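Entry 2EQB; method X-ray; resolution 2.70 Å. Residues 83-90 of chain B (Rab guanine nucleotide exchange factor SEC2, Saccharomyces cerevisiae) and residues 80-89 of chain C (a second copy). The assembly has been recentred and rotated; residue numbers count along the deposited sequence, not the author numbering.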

# COMPACT_ATOMS: atom_id res chain seq x y z
N ILE B 83 -16.05 -20.94 27.87
CA ILE B 83 -15.42 -21.41 29.09
C ILE B 83 -16.52 -21.63 30.14
O ILE B 83 -16.61 -22.68 30.78
CB ILE B 83 -14.43 -20.33 29.62
CG1 ILE B 83 -13.12 -20.41 28.83
CG2 ILE B 83 -14.19 -20.49 31.11
CD1 ILE B 83 -12.11 -19.35 29.26
N LEU B 84 -17.34 -20.60 30.32
CA LEU B 84 -18.43 -20.63 31.29
C LEU B 84 -19.34 -21.81 31.02
O LEU B 84 -19.64 -22.59 31.91
CB LEU B 84 -19.23 -19.34 31.18
CG LEU B 84 -19.87 -18.78 32.43
CD1 LEU B 84 -21.13 -18.07 32.00
CD2 LEU B 84 -20.21 -19.86 33.44
N ASN B 85 -19.79 -21.92 29.78
CA ASN B 85 -20.65 -23.02 29.40
C ASN B 85 -20.00 -24.30 29.92
O ASN B 85 -20.60 -25.04 30.70
CB ASN B 85 -20.77 -23.11 27.88
CG ASN B 85 -21.56 -24.33 27.44
OD1 ASN B 85 -22.79 -24.33 27.48
ND2 ASN B 85 -20.85 -25.38 27.02
N LYS B 86 -18.77 -24.56 29.49
CA LYS B 86 -18.06 -25.76 29.92
C LYS B 86 -18.13 -25.93 31.45
O LYS B 86 -18.56 -26.98 31.92
CB LYS B 86 -16.60 -25.73 29.44
CG LYS B 86 -16.41 -25.78 27.92
CD LYS B 86 -14.93 -25.64 27.56
CE LYS B 86 -14.70 -25.50 26.05
NZ LYS B 86 -13.31 -25.03 25.78
N ARG B 87 -17.72 -24.91 32.21
CA ARG B 87 -17.78 -25.00 33.68
C ARG B 87 -19.19 -25.26 34.26
O ARG B 87 -19.32 -26.00 35.23
CB ARG B 87 -17.22 -23.74 34.34
CG ARG B 87 -17.66 -23.60 35.80
CD ARG B 87 -16.80 -22.65 36.63
NE ARG B 87 -15.36 -22.93 36.57
CZ ARG B 87 -14.81 -24.14 36.48
NH1 ARG B 87 -15.56 -25.24 36.43
NH2 ARG B 87 -13.49 -24.25 36.47
N LEU B 88 -20.22 -24.63 33.71
CA LEU B 88 -21.59 -24.87 34.20
C LEU B 88 -21.92 -26.32 33.85
O LEU B 88 -22.59 -27.01 34.60
CB LEU B 88 -22.63 -23.96 33.51
CG LEU B 88 -23.14 -22.65 34.12
CD1 LEU B 88 -22.25 -22.14 35.25
CD2 LEU B 88 -23.23 -21.63 32.99
N THR B 89 -21.45 -26.77 32.69
CA THR B 89 -21.72 -28.13 32.28
C THR B 89 -20.96 -29.10 33.18
O THR B 89 -21.21 -30.30 33.15
CB THR B 89 -21.33 -28.37 30.81
OG1 THR B 89 -21.82 -27.31 29.99
CG2 THR B 89 -21.95 -29.67 30.32
N GLU B 90 -20.03 -28.57 33.97
CA GLU B 90 -19.23 -29.39 34.89
C GLU B 90 -19.79 -29.32 36.30
O GLU B 90 -19.53 -30.18 37.14
CB GLU B 90 -17.77 -28.92 34.89
CG GLU B 90 -16.84 -29.79 35.74
CD GLU B 90 -16.96 -31.27 35.39
OE1 GLU B 90 -17.21 -31.58 34.20
OE2 GLU B 90 -16.78 -32.11 36.30
N ALA C 80 -25.99 -18.00 21.26
CA ALA C 80 -26.41 -19.40 21.42
C ALA C 80 -25.82 -20.03 22.68
O ALA C 80 -26.51 -20.75 23.40
CB ALA C 80 -26.01 -20.22 20.19
N ILE C 81 -24.55 -19.75 22.95
CA ILE C 81 -23.93 -20.29 24.15
C ILE C 81 -24.65 -19.69 25.37
O ILE C 81 -25.03 -20.42 26.28
CB ILE C 81 -22.38 -19.96 24.17
CG1 ILE C 81 -21.68 -20.63 22.97
CG2 ILE C 81 -21.72 -20.45 25.45
CD1 ILE C 81 -22.16 -22.03 22.66
N GLU C 82 -24.87 -18.37 25.36
CA GLU C 82 -25.53 -17.69 26.48
C GLU C 82 -26.90 -18.27 26.78
O GLU C 82 -27.29 -18.40 27.95
CB GLU C 82 -25.65 -16.20 26.21
CG GLU C 82 -24.33 -15.48 26.27
CD GLU C 82 -24.39 -14.11 25.62
OE1 GLU C 82 -25.00 -13.99 24.54
OE2 GLU C 82 -23.79 -13.16 26.17
N ILE C 83 -27.64 -18.58 25.72
CA ILE C 83 -28.95 -19.20 25.87
C ILE C 83 -28.71 -20.51 26.62
O ILE C 83 -29.20 -20.70 27.73
CB ILE C 83 -29.57 -19.50 24.49
CG1 ILE C 83 -30.29 -18.26 23.98
CG2 ILE C 83 -30.49 -20.74 24.57
CD1 ILE C 83 -30.90 -18.43 22.59
N LEU C 84 -27.94 -21.42 26.01
CA LEU C 84 -27.63 -22.71 26.62
C LEU C 84 -27.15 -22.58 28.06
O LEU C 84 -27.39 -23.47 28.88
CB LEU C 84 -26.57 -23.45 25.79
CG LEU C 84 -27.02 -23.72 24.35
CD1 LEU C 84 -26.10 -24.73 23.72
CD2 LEU C 84 -28.44 -24.25 24.35
N ASN C 85 -26.46 -21.48 28.37
CA ASN C 85 -25.99 -21.23 29.72
C ASN C 85 -27.16 -20.89 30.62
O ASN C 85 -27.23 -21.37 31.75
CB ASN C 85 -24.99 -20.09 29.75
CG ASN C 85 -23.62 -20.52 29.35
OD1 ASN C 85 -22.64 -19.80 29.56
ND2 ASN C 85 -23.53 -21.72 28.76
N LYS C 86 -28.06 -20.04 30.13
CA LYS C 86 -29.25 -19.69 30.91
C LYS C 86 -29.84 -21.01 31.39
O LYS C 86 -29.96 -21.25 32.60
CB LYS C 86 -30.27 -18.95 30.03
CG LYS C 86 -30.21 -17.42 30.06
CD LYS C 86 -30.62 -16.86 31.43
CE LYS C 86 -30.88 -15.35 31.40
NZ LYS C 86 -32.16 -14.96 30.73
N ARG C 87 -30.19 -21.87 30.44
CA ARG C 87 -30.78 -23.17 30.73
C ARG C 87 -30.05 -23.92 31.85
O ARG C 87 -30.68 -24.36 32.81
CB ARG C 87 -30.78 -24.03 29.47
CG ARG C 87 -31.53 -25.35 29.60
CD ARG C 87 -33.03 -25.14 29.57
NE ARG C 87 -33.75 -26.41 29.42
CZ ARG C 87 -34.05 -27.23 30.42
NH1 ARG C 87 -33.70 -26.91 31.67
NH2 ARG C 87 -34.69 -28.37 30.19
N LEU C 88 -28.74 -24.06 31.73
CA LEU C 88 -27.95 -24.77 32.75
C LEU C 88 -28.02 -24.09 34.10
O LEU C 88 -28.40 -24.70 35.09
CB LEU C 88 -26.48 -24.87 32.35
CG LEU C 88 -26.10 -25.47 31.00
CD1 LEU C 88 -24.59 -25.62 30.98
CD2 LEU C 88 -26.79 -26.81 30.79
N THR C 89 -27.62 -22.82 34.15
CA THR C 89 -27.62 -22.06 35.40
C THR C 89 -28.92 -22.35 36.12
O THR C 89 -28.95 -22.51 37.34
CB THR C 89 -27.54 -20.55 35.17
OG1 THR C 89 -26.33 -20.22 34.47
CG2 THR C 89 -27.56 -19.82 36.51

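Two helices from two copies of SEC2 run side by side in the same direction and in matching register, forming a small coiled-coil-like contact in which an asparagine pair is followed along the helices by a leucine pair. The axes approach to 9.6 Å, and their N-to-C directions differ by 22°. Equivalent residues face each other: the CA atoms of B:Asn85 and C:Asn85 lie 5.6 Å apart, and those of B:Leu88 and C:Leu88 6.5 Å.

The two asparagines share a position but not a conformation. B:Asn85 has chi1 near 175° (t), C:Asn85 near -81° (m), so the pair is asymmetric, and B:Asn85 OD1 comes within 3.0 Å of C:Asn85 ND2. An amide carries both an acceptor and a donor, which lets two like side chains present complementary atoms to each other. B:Asn85 also acts as a knob, seated among C:Ile81, C:Leu84, C:Asn85 and C:Leu88; its CB lies 3.7 Å from CG2 of C:Ile81, so the aliphatic root of this polar residue packs against hydrocarbon.

Three residues on, just under a turn, the leucines supply the apolar part of the contact. Both point their CA-to-CB bonds toward the opposite helix, and CB of B:Leu88 meets CD1 of C:Leu88 at 3.6 Å. Leucine suits this place because its branched end can reach across without carrying polar groups into the interface. B:Leu88 CD2 also packs 3.8 Å from C:Asn85 CG, covering part of the amide.

The threonines are covered far less than the asparagines and leucines, 14 Å² for B:Thr89 and 21 Å² for C:Thr89. B:Thr89 OG1 donates to B:Asn85 O at 2.7 Å, and C:Thr89 OG1 to C:Asn85 O at 3.1 Å. Each hydroxyl thus satisfies its donor within its own helix, and can sit beside a leucine methyl: B:Thr89 OG1 is 3.4 Å from C:Leu88 CD1, and C:Thr89 OG1 3.7 Å from B:Leu88 CD2.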